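Side-chain contacts in nucleoside-diphosphate-sugar pyrophosphorylase (Vibrio cholerae, PDB 4EVW), which probably transfers a nucleotidyl group onto a sugar phosphate, releasing pyrophosphate, and so makes an activated nucleoside-diphosphate sugar: residues Arg188-Arg193 and Tyr209-Gln214; Gly86-Val91 and Glu181-Ala186; Phe146-His151 and Val157-Glu162. The protein carries 1 engineered substitution. One frame throughout, in Å; residues are numbered along the deposited sequence. Where two conformers were deposited one is given.

Contact 1: residues Arg188-Arg193 and Tyr209-Gln214; sequences REYVAR and YNELIQ. Engineered in segment 209-214: Glu211 (natural residue Leu).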
loop_
_atom_site.group_PDB
_atom_site.type_symbol
_atom_site.label_atom_id
_atom_site.label_comp_id
_atom_site.label_asym_id
_atom_site.label_seq_id
_atom_site.Cartn_x
_atom_site.Cartn_y
_atom_site.Cartn_z
ATOM N N ARG A 188 -12.507 -8.354 7.717
ATOM C CA ARG A 188 -13.861 -8.829 8.014
ATOM C C ARG A 188 -14.339 -8.226 9.299
ATOM O O ARG A 188 -15.416 -7.761 9.367
ATOM C CB ARG A 188 -13.889 -10.341 8.153
ATOM C CG ARG A 188 -13.841 -11.039 6.836
ATOM C CD ARG A 188 -14.244 -12.476 7.023
ATOM N NE ARG A 188 -13.143 -13.268 7.556
ATOM C CZ ARG A 188 -12.202 -13.823 6.802
ATOM N NH1 ARG A 188 -12.232 -13.673 5.483
ATOM N NH2 ARG A 188 -11.232 -14.524 7.367
ATOM N N GLU A 189 -13.527 -8.217 10.318
ATOM C CA GLU A 189 -13.903 -7.637 11.597
ATOM C C GLU A 189 -14.153 -6.142 11.444
ATOM O O GLU A 189 -15.144 -5.611 11.946
ATOM C CB GLU A 189 -12.796 -7.880 12.617
ATOM C CG GLU A 189 -12.667 -9.331 13.038
ATOM C CD GLU A 189 -13.805 -9.776 13.943
ATOM O OE1 GLU A 189 -14.544 -8.905 14.450
ATOM O OE2 GLU A 189 -13.950 -10.999 14.159
ATOM N N TYR A 190 -13.258 -5.466 10.737
ATOM C CA TYR A 190 -13.382 -4.033 10.536
ATOM C C TYR A 190 -14.683 -3.618 9.854
ATOM O O TYR A 190 -15.334 -2.674 10.298
ATOM C CB TYR A 190 -12.192 -3.509 9.735
ATOM C CG TYR A 190 -12.079 -2.006 9.730
ATOM C CD1 TYR A 190 -12.431 -1.265 8.606
ATOM C CD2 TYR A 190 -11.618 -1.324 10.855
ATOM C CE1 TYR A 190 -12.326 0.130 8.600
ATOM C CE2 TYR A 190 -11.512 0.068 10.862
ATOM C CZ TYR A 190 -11.866 0.787 9.732
ATOM O OH TYR A 190 -11.763 2.160 9.735
ATOM N N VAL A 191 -15.083 -4.309 8.789
ATOM C CA VAL A 191 -16.317 -3.903 8.124
ATOM C C VAL A 191 -17.566 -4.354 8.879
ATOM O O VAL A 191 -18.673 -3.935 8.548
ATOM C CB VAL A 191 -16.374 -4.383 6.640
ATOM C CG1 VAL A 191 -15.161 -3.840 5.878
ATOM C CG2 VAL A 191 -16.441 -5.899 6.557
ATOM N N ALA A 192 -17.387 -5.183 9.906
ATOM C CA ALA A 192 -18.513 -5.657 10.711
ATOM C C ALA A 192 -18.681 -4.879 12.021
ATOM O O ALA A 192 -19.552 -5.205 12.823
ATOM C CB ALA A 192 -18.363 -7.155 11.007
ATOM N N ARG A 193 -17.854 -3.862 12.243
ATOM C CA ARG A 193 -17.951 -3.044 13.461
ATOM C C ARG A 193 -19.354 -2.467 13.636
ATOM O O ARG A 193 -20.018 -2.133 12.656
ATOM C CB ARG A 193 -16.996 -1.839 13.399
ATOM C CG ARG A 193 -15.526 -2.119 13.633
ATOM C CD ARG A 193 -14.673 -1.317 12.650
ATOM N NE ARG A 193 -14.506 0.093 12.981
ATOM C CZ ARG A 193 -14.647 1.093 12.112
ATOM N NH1 ARG A 193 -14.974 0.856 10.847
ATOM N NH2 ARG A 193 -14.428 2.337 12.506
ATOM N N TYR A 209 -4.832 -2.771 11.470
ATOM C CA TYR A 209 -3.908 -3.293 12.464
ATOM C C TYR A 209 -4.494 -3.290 13.878
ATOM O O TYR A 209 -4.110 -4.105 14.710
ATOM C CB TYR A 209 -2.594 -2.515 12.416
ATOM C CG TYR A 209 -1.731 -2.897 11.235
ATOM C CD1 TYR A 209 -0.939 -4.048 11.265
ATOM C CD2 TYR A 209 -1.704 -2.106 10.088
ATOM C CE1 TYR A 209 -0.138 -4.395 10.185
ATOM C CE2 TYR A 209 -0.907 -2.445 8.998
ATOM C CZ TYR A 209 -0.126 -3.584 9.055
ATOM O OH TYR A 209 0.687 -3.889 7.988
ATOM N N ASN A 210 -5.437 -2.394 14.150
ATOM C CA ASN A 210 -6.038 -2.362 15.482
ATOM C C ASN A 210 -6.781 -3.658 15.772
ATOM O O ASN A 210 -6.810 -4.115 16.912
ATOM C CB ASN A 210 -6.974 -1.160 15.632
ATOM C CG ASN A 210 -6.218 0.149 15.654
ATOM O OD1 ASN A 210 -5.211 0.275 16.345
ATOM N ND2 ASN A 210 -6.696 1.129 14.900
ATOM N N GLU A 211 -7.365 -4.260 14.737
ATOM C CA GLU A 211 -8.079 -5.522 14.914
ATOM C C GLU A 211 -7.065 -6.616 15.261
ATOM O O GLU A 211 -7.315 -7.471 16.113
ATOM C CB GLU A 211 -8.832 -5.900 13.628
ATOM C CG GLU A 211 -9.867 -4.875 13.143
ATOM C CD GLU A 211 -11.094 -4.784 14.044
ATOM O OE1 GLU A 211 -11.264 -5.664 14.916
ATOM O OE2 GLU A 211 -11.894 -3.839 13.874
ATOM N N LEU A 212 -5.911 -6.583 14.601
ATOM C CA LEU A 212 -4.871 -7.578 14.850
ATOM C C LEU A 212 -4.222 -7.390 16.223
ATOM O O LEU A 212 -3.948 -8.361 16.933
ATOM C CB LEU A 212 -3.803 -7.513 13.748
ATOM C CG LEU A 212 -4.301 -7.808 12.326
ATOM C CD1 LEU A 212 -3.123 -7.859 11.368
ATOM C CD2 LEU A 212 -5.048 -9.135 12.305
ATOM N N ILE A 213 -3.969 -6.140 16.592
ATOM C CA ILE A 213 -3.368 -5.841 17.886
ATOM C C ILE A 213 -4.311 -6.274 19.012
ATOM O O ILE A 213 -3.876 -6.838 20.013
ATOM C CB ILE A 213 -3.050 -4.329 17.998
ATOM C CG1 ILE A 213 -1.924 -3.977 17.022
ATOM C CG2 ILE A 213 -2.646 -3.964 19.430
ATOM C CD1 ILE A 213 -1.686 -2.492 16.860
ATOM N N GLN A 214 -5.605 -6.029 18.845
ATOM C CA GLN A 214 -6.570 -6.424 19.866
ATOM C C GLN A 214 -6.590 -7.934 20.051
ATOM O O GLN A 214 -6.790 -8.426 21.161
ATOM C CB GLN A 214 -7.967 -5.929 19.498
ATOM C CG GLN A 214 -8.219 -4.484 19.880
ATOM C CD GLN A 214 -9.485 -3.943 19.265
ATOM O OE1 GLN A 214 -10.469 -4.665 19.120
ATOM N NE2 GLN A 214 -9.474 -2.661 18.908
#
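Glu189 and Glu211 are the facing pair here, 7.0 Å apart between their CA atoms, where the last turn of helix 180-191 and the loop after it run past helix 208-214. The contact is small and turns on one side chain: Glu211, an engineered residue that is leucine in the natural sequence, points across the gap and lays its carboxylate against three residues of 188-193. CG lies anti to the carbonyl carbon (chi1 -59°) and the chain bends at chi2 (-70°), so that the two oxygens divide the work. Its OE1 rests on the aliphatic root of Glu189, with CB of that residue 3.5 Å from OE1 of Glu211. Its OE2 sits over the backbone of Tyr190, 3.7 Å from CA of that residue, and at the ring edge near the ring plane, 3.9 Å from CD2 of Tyr190. Carboxylate and ring planes stand 77° apart. The methylenes of Arg193 also lie near OE2, though the place of CD is doubtful. Beyond CD the Arg193 chain turns back over Tyr190, and NH1 hangs 3.3 Å above one ring face, offset toward the rim; Trp198 adds a cation-pi partner for the same guanidinium. Glu189 starts toward Glu211, but its own bend at chi2 leads the carboxylate away. Helix 208-214 packs on helix 180-191 here, Glu211 also touching Ala186. Across the segments the carboxylate is met mainly by carbon atoms, with no hydrogen bond or salt bridge. Two acids come near each other, Glu189 OE1 and Glu211 OE1 at 4.6 Å, while Arg193 NE, 4.8 Å from Glu211 OE2, has a long, weak ion pair with Glu197. A magnesium ion bound about 4 Å from the Glu211 side chain probably helps to offset that gathering of negative charge, with Arg193 adding a part.

Contact 2: residues Gly86-Val91 and Glu181-Ala186; sequences GQAETV and EDYLEA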
loop_
_atom_site.group_PDB
_atom_site.type_symbol
_atom_site.label_atom_id
_atom_site.label_comp_id
_atom_site.label_asym_id
_atom_site.label_seq_id
_atom_site.Cartn_x
_atom_site.Cartn_y
_atom_site.Cartn_z
ATOM N N GLY A 86 -11.971 2.235 -0.822
ATOM C CA GLY A 86 -10.633 2.547 -0.350
ATOM C C GLY A 86 -9.670 1.391 -0.537
ATOM O O GLY A 86 -10.082 0.282 -0.867
ATOM N N GLN A 87 -8.385 1.643 -0.313
ATOM C CA GLN A 87 -7.365 0.611 -0.498
ATOM C C GLN A 87 -7.602 -0.714 0.209
ATOM O O GLN A 87 -7.249 -1.765 -0.324
ATOM C CB GLN A 87 -5.987 1.137 -0.091
ATOM C CG GLN A 87 -5.423 2.199 -1.014
ATOM C CD GLN A 87 -3.996 2.561 -0.655
ATOM O OE1 GLN A 87 -3.511 2.219 0.426
ATOM N NE2 GLN A 87 -3.317 3.262 -1.556
ATOM N N ALA A 88 -8.179 -0.682 1.409
ATOM C CA ALA A 88 -8.412 -1.927 2.126
ATOM C C ALA A 88 -9.408 -2.796 1.367
ATOM O O ALA A 88 -9.243 -4.013 1.297
ATOM C CB ALA A 88 -8.915 -1.648 3.547
ATOM N N GLU A 89 -10.448 -2.184 0.804
ATOM C CA GLU A 89 -11.416 -2.975 0.057
ATOM C C GLU A 89 -10.783 -3.440 -1.255
ATOM O O GLU A 89 -10.997 -4.567 -1.692
ATOM C CB GLU A 89 -12.698 -2.177 -0.236
ATOM C CG GLU A 89 -13.724 -3.012 -1.000
ATOM C CD GLU A 89 -15.069 -2.322 -1.187
ATOM O OE1 GLU A 89 -15.105 -1.085 -1.352
ATOM O OE2 GLU A 89 -16.092 -3.036 -1.189
ATOM N N THR A 90 -10.003 -2.565 -1.883
ATOM C CA THR A 90 -9.341 -2.918 -3.136
ATOM C C THR A 90 -8.494 -4.171 -2.935
ATOM O O THR A 90 -8.561 -5.113 -3.730
ATOM C CB THR A 90 -8.448 -1.768 -3.622
ATOM O OG1 THR A 90 -9.264 -0.607 -3.844
ATOM C CG2 THR A 90 -7.736 -2.149 -4.923
ATOM N N VAL A 91 -7.702 -4.184 -1.868
ATOM C CA VAL A 91 -6.859 -5.335 -1.568
ATOM C C VAL A 91 -7.697 -6.598 -1.362
ATOM O O VAL A 91 -7.400 -7.647 -1.935
ATOM C CB VAL A 91 -5.999 -5.064 -0.320
ATOM C CG1 VAL A 91 -5.350 -6.359 0.163
ATOM C CG2 VAL A 91 -4.918 -4.016 -0.657
ATOM N N GLU A 181 -4.258 -14.530 5.536
ATOM C CA GLU A 181 -5.457 -14.794 6.324
ATOM C C GLU A 181 -5.688 -13.810 7.467
ATOM O O GLU A 181 -6.839 -13.520 7.805
ATOM C CB GLU A 181 -5.461 -16.237 6.849
ATOM C CG GLU A 181 -5.894 -17.256 5.792
ATOM C CD GLU A 181 -7.157 -16.830 5.046
ATOM O OE1 GLU A 181 -8.199 -16.609 5.702
ATOM O OE2 GLU A 181 -7.105 -16.712 3.803
ATOM N N ASP A 182 -4.613 -13.293 8.060
ATOM C CA ASP A 182 -4.755 -12.318 9.141
ATOM C C ASP A 182 -5.284 -11.005 8.572
ATOM O O ASP A 182 -6.095 -10.324 9.203
ATOM C CB ASP A 182 -3.419 -12.068 9.849
ATOM C CG ASP A 182 -2.951 -13.265 10.655
ATOM O OD1 ASP A 182 -3.804 -14.065 11.092
ATOM O OD2 ASP A 182 -1.728 -13.399 10.861
ATOM N N TYR A 183 -4.815 -10.642 7.383
ATOM C CA TYR A 183 -5.302 -9.429 6.739
ATOM C C TYR A 183 -6.800 -9.561 6.487
ATOM O O TYR A 183 -7.578 -8.667 6.816
ATOM C CB TYR A 183 -4.623 -9.195 5.385
ATOM C CG TYR A 183 -5.231 -8.019 4.656
ATOM C CD1 TYR A 183 -4.762 -6.723 4.877
ATOM C CD2 TYR A 183 -6.336 -8.187 3.814
ATOM C CE1 TYR A 183 -5.382 -5.621 4.287
ATOM C CE2 TYR A 183 -6.963 -7.092 3.223
ATOM C CZ TYR A 183 -6.482 -5.813 3.464
ATOM O OH TYR A 183 -7.110 -4.721 2.914
ATOM N N LEU A 184 -7.205 -10.677 5.885
ATOM C CA LEU A 184 -8.615 -10.875 5.565
ATOM C C LEU A 184 -9.510 -10.936 6.799
ATOM O O LEU A 184 -10.642 -10.451 6.783
ATOM C CB LEU A 184 -8.792 -12.127 4.697
ATOM C CG LEU A 184 -8.160 -12.010 3.301
ATOM C CD1 LEU A 184 -8.288 -13.334 2.565
ATOM C CD2 LEU A 184 -8.829 -10.893 2.507
ATOM N N GLU A 185 -9.003 -11.519 7.879
ATOM C CA GLU A 185 -9.776 -11.594 9.113
ATOM C C GLU A 185 -9.924 -10.198 9.727
ATOM O O GLU A 185 -10.995 -9.836 10.209
ATOM C CB GLU A 185 -9.093 -12.531 10.104
ATOM C CG GLU A 185 -9.861 -12.724 11.394
ATOM C CD GLU A 185 -11.216 -13.379 11.190
ATOM O OE1 GLU A 185 -11.466 -13.944 10.102
ATOM O OE2 GLU A 185 -12.035 -13.330 12.134
ATOM N N ALA A 186 -8.855 -9.404 9.703
ATOM C CA ALA A 186 -8.929 -8.049 10.245
ATOM C C ALA A 186 -9.924 -7.233 9.422
ATOM O O ALA A 186 -10.695 -6.434 9.966
ATOM C CB ALA A 186 -7.565 -7.393 10.210
#
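This is a buried helix-to-helix contact made by one aromatic side chain, Tyr183, which reaches from helix 180-191 to the start of helix 87-100 and meets Ala88 and Val91. Helix 87-100 follows the parallel strand 75-80 of the Rossmann-like half, and Gly86 is its N-cap; in sugar nucleotidyltransferases this region probably borders the nucleotide pocket. The two short helical segments stay 11.1 Å apart at their axes and run at 126°, a spacing that the Tyr183 ring bridges. Placing CG anti to the backbone N (chi1 174°) sends the Tyr183 ring straight over that gap. Its hydroxyl donates to the backbone carbonyl of Ala88, with 2.8 Å between Tyr183 OH and Ala88 O. The approach is in the carbonyl plane, on a lone pair, the C=O...OH angle being 109°. Ala88 CB lies beside the hydroxyl, 3.6 Å from Tyr183 OH. Val91 closes on the ring end: its CB is 3.4 Å from Tyr183 OH, and its CG1 comes obliquely to the ring, 3.5 Å from Tyr183 CZ. Phe177 also meets the tyrosine ring edge-to-face, and Leu208 touches both Ala88 and Tyr183. Ala88 O also accepts from Thr92 OG1, so two side-chain hydroxyls grip this carbonyl. The chemistry thus combines one directed bond with apolar packing: the buried phenol satisfies its polar end on a main-chain oxygen near the helix start, while Val91 packs against the ring end and probably restricts its movement.

Contact 3: residues Phe146-His151 and Val157-Glu162; sequences FAKPEH and VIQTAE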
loop_
_atom_site.group_PDB
_atom_site.type_symbol
_atom_site.label_atom_id
_atom_site.label_comp_id
_atom_site.label_asym_id
_atom_site.label_seq_id
_atom_site.Cartn_x
_atom_site.Cartn_y
_atom_site.Cartn_z
ATOM N N PHE A 146 -1.072 7.169 11.368
ATOM C CA PHE A 146 -0.061 7.096 12.413
ATOM C C PHE A 146 0.006 5.758 13.124
ATOM O O PHE A 146 -0.990 5.050 13.222
ATOM C CB PHE A 146 -0.344 8.168 13.466
ATOM C CG PHE A 146 -0.326 9.565 12.931
ATOM C CD1 PHE A 146 -1.452 10.122 12.330
ATOM C CD2 PHE A 146 0.832 10.325 13.019
ATOM C CE1 PHE A 146 -1.418 11.426 11.824
ATOM C CE2 PHE A 146 0.877 11.623 12.519
ATOM C CZ PHE A 146 -0.249 12.174 11.920
ATOM N N ALA A 147 1.190 5.420 13.624
ATOM C CA ALA A 147 1.374 4.195 14.392
ATOM C C ALA A 147 1.901 4.662 15.748
ATOM O O ALA A 147 2.847 5.452 15.814
ATOM C CB ALA A 147 2.381 3.271 13.716
ATOM N N LYS A 148 1.274 4.194 16.822
ATOM C CA LYS A 148 1.673 4.581 18.171
ATOM C C LYS A 148 2.575 3.522 18.801
ATOM O O LYS A 148 2.214 2.349 18.883
ATOM C CB LYS A 148 0.431 4.796 19.040
ATOM C CG LYS A 148 0.719 5.283 20.456
ATOM C CD LYS A 148 -0.579 5.472 21.236
ATOM C CE LYS A 148 -0.327 5.932 22.667
ATOM N NZ LYS A 148 -1.575 5.889 23.487
ATOM N N PRO A 149 3.771 3.926 19.251
ATOM C CA PRO A 149 4.723 3.000 19.873
ATOM C C PRO A 149 4.370 2.665 21.322
ATOM O O PRO A 149 3.670 3.428 21.990
ATOM C CB PRO A 149 6.047 3.748 19.754
ATOM C CG PRO A 149 5.625 5.173 19.950
ATOM C CD PRO A 149 4.347 5.277 19.127
ATOM N N GLU A 150 4.855 1.518 21.794
ATOM C CA GLU A 150 4.614 1.072 23.164
ATOM C C GLU A 150 5.512 1.893 24.095
ATOM O O GLU A 150 5.029 2.523 25.031
ATOM C CB GLU A 150 4.932 -0.420 23.286
ATOM C CG GLU A 150 4.379 -1.090 24.528
ATOM C CD GLU A 150 4.683 -2.575 24.557
ATOM O OE1 GLU A 150 3.782 -3.362 24.920
ATOM O OE2 GLU A 150 5.825 -2.954 24.220
ATOM N N HIS A 151 6.818 1.866 23.837
ATOM C CA HIS A 151 7.790 2.650 24.605
ATOM C C HIS A 151 9.157 2.634 23.932
ATOM O O HIS A 151 9.401 1.841 23.023
ATOM C CB HIS A 151 7.896 2.177 26.069
ATOM C CG HIS A 151 8.187 0.716 26.234
ATOM N ND1 HIS A 151 9.379 0.141 25.851
ATOM C CD2 HIS A 151 7.440 -0.282 26.763
ATOM C CE1 HIS A 151 9.355 -1.149 26.137
ATOM N NE2 HIS A 151 8.190 -1.431 26.690
ATOM N N VAL A 157 3.880 -1.897 18.155
ATOM C CA VAL A 157 2.844 -0.893 17.899
ATOM C C VAL A 157 1.602 -1.264 18.705
ATOM O O VAL A 157 1.157 -2.413 18.679
ATOM C CB VAL A 157 2.481 -0.827 16.396
ATOM C CG1 VAL A 157 1.326 0.142 16.170
ATOM C CG2 VAL A 157 3.698 -0.379 15.589
ATOM N N ILE A 158 1.038 -0.296 19.420
ATOM C CA ILE A 158 -0.140 -0.571 20.232
ATOM C C ILE A 158 -1.417 0.006 19.642
ATOM O O ILE A 158 -2.504 -0.344 20.078
ATOM C CB ILE A 158 0.014 -0.015 21.672
ATOM C CG1 ILE A 158 0.303 1.486 21.629
ATOM C CG2 ILE A 158 1.115 -0.767 22.402
ATOM C CD1 ILE A 158 0.371 2.140 23.005
ATOM N N GLN A 159 -1.289 0.879 18.651
ATOM C CA GLN A 159 -2.465 1.496 18.043
ATOM C C GLN A 159 -2.117 2.221 16.750
ATOM O O GLN A 159 -0.995 2.696 16.580
ATOM C CB GLN A 159 -3.072 2.503 19.037
ATOM C CG GLN A 159 -4.355 3.195 18.592
ATOM C CD GLN A 159 -4.795 4.282 19.570
ATOM O OE1 GLN A 159 -4.313 4.348 20.701
ATOM N NE2 GLN A 159 -5.722 5.131 19.139
ATOM N N THR A 160 -3.075 2.284 15.829
ATOM C CA THR A 160 -2.891 3.021 14.586
ATOM C C THR A 160 -4.139 3.887 14.418
ATOM O O THR A 160 -5.200 3.569 14.959
ATOM C CB THR A 160 -2.759 2.115 13.331
ATOM O OG1 THR A 160 -3.949 1.335 13.170
ATOM C CG2 THR A 160 -1.546 1.204 13.440
ATOM N N ALA A 161 -3.991 4.986 13.690
ATOM C CA ALA A 161 -5.095 5.908 13.424
ATOM C C ALA A 161 -4.861 6.474 12.032
ATOM O O ALA A 161 -3.718 6.713 11.647
ATOM C CB ALA A 161 -5.107 7.033 14.452
ATOM N N GLU A 162 -5.926 6.689 11.269
ATOM C CA GLU A 162 -5.748 7.220 9.924
ATOM C C GLU A 162 -5.687 8.745 9.865
ATOM O O GLU A 162 -5.027 9.295 8.989
ATOM C CB GLU A 162 -6.847 6.712 8.987
ATOM C CG GLU A 162 -6.649 7.100 7.516
ATOM C CD GLU A 162 -5.521 6.338 6.828
ATOM O OE1 GLU A 162 -5.118 5.271 7.339
ATOM O OE2 GLU A 162 -5.049 6.798 5.761
HETATM O O HOH W 1 -3.301 3.154 22.556
#
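Phe146 and Ala161 exchange two backbone hydrogen bonds, with Phe146 N 2.7 Å from Ala161 O and the return bond running from Ala161 N to Phe146 O. Next along, Ala147 faces Thr160 as a non-hydrogen-bonded antiparallel pair, their CA atoms 4.4 Å apart. Lys148 then binds two successive residues: its N donates to Gln159 O, nearly straight at 170°, and its O accepts from Ile158 N at 2.9 Å. Ile158 takes up one extra place opposite Lys148, and Pro149 falls opposite Val157, a shift of register by one. The strands 146-149 and 157-161 thus form a beta hairpin broken by a beta bulge, with Ile158 (phi -106°, psi -13°) and Gln159 as the bulged pair. The bulge throws the Ile158 side chain against the other strand. Its CG1 occupies the crowded position between backbone N and carbonyl carbon, which brings it 3.5 Å from Lys148 O. From there CD1 lies along the lysine chain, 3.9 Å from Lys148 CE, and CG2 touches CG of Glu150 at 3.9 Å, the two side chains crossing at about a right angle. The fully extended Lys148 also runs past the Gln159 amide, its CD 3.9 Å from Gln159 OE1. The Val157 methyl CG1 approaches Ala147 CB at 4.1 Å. The outer edges of the hairpin hold on to the rest of the fold: Ala147 bonds by its backbone to Leu169 and by its carbonyl to Ser167 OG, and Val157 bonds by its backbone to Ile219. The Thr160 hydroxyl is satisfied by Ala206 O, while helix 208-214 packs on Val157, Gln159 and Thr160.

Overall arrangement
From the N terminus, contact 2 opens first, at 86-91 at the start of helix 87-100. It closes only at 181-186, some 90 residues later, and the hairpin of contact 3 is completed wholly within that span. Contact 1 follows in series, from 188-193 on the end of the same helix 180-191 to 209-214, so no two loops cross. Helix 180-191 therefore serves contacts 1 and 2, tying the Rossmann-like half to helix 208-214; Leu212 packs on Ala186 between them. The other side of helix 208-214 meets contact 3, where Asn210 ND2 probably bonds Thr160 O and Ile213 packs on Val157. Contacts 2 and 3 do not touch.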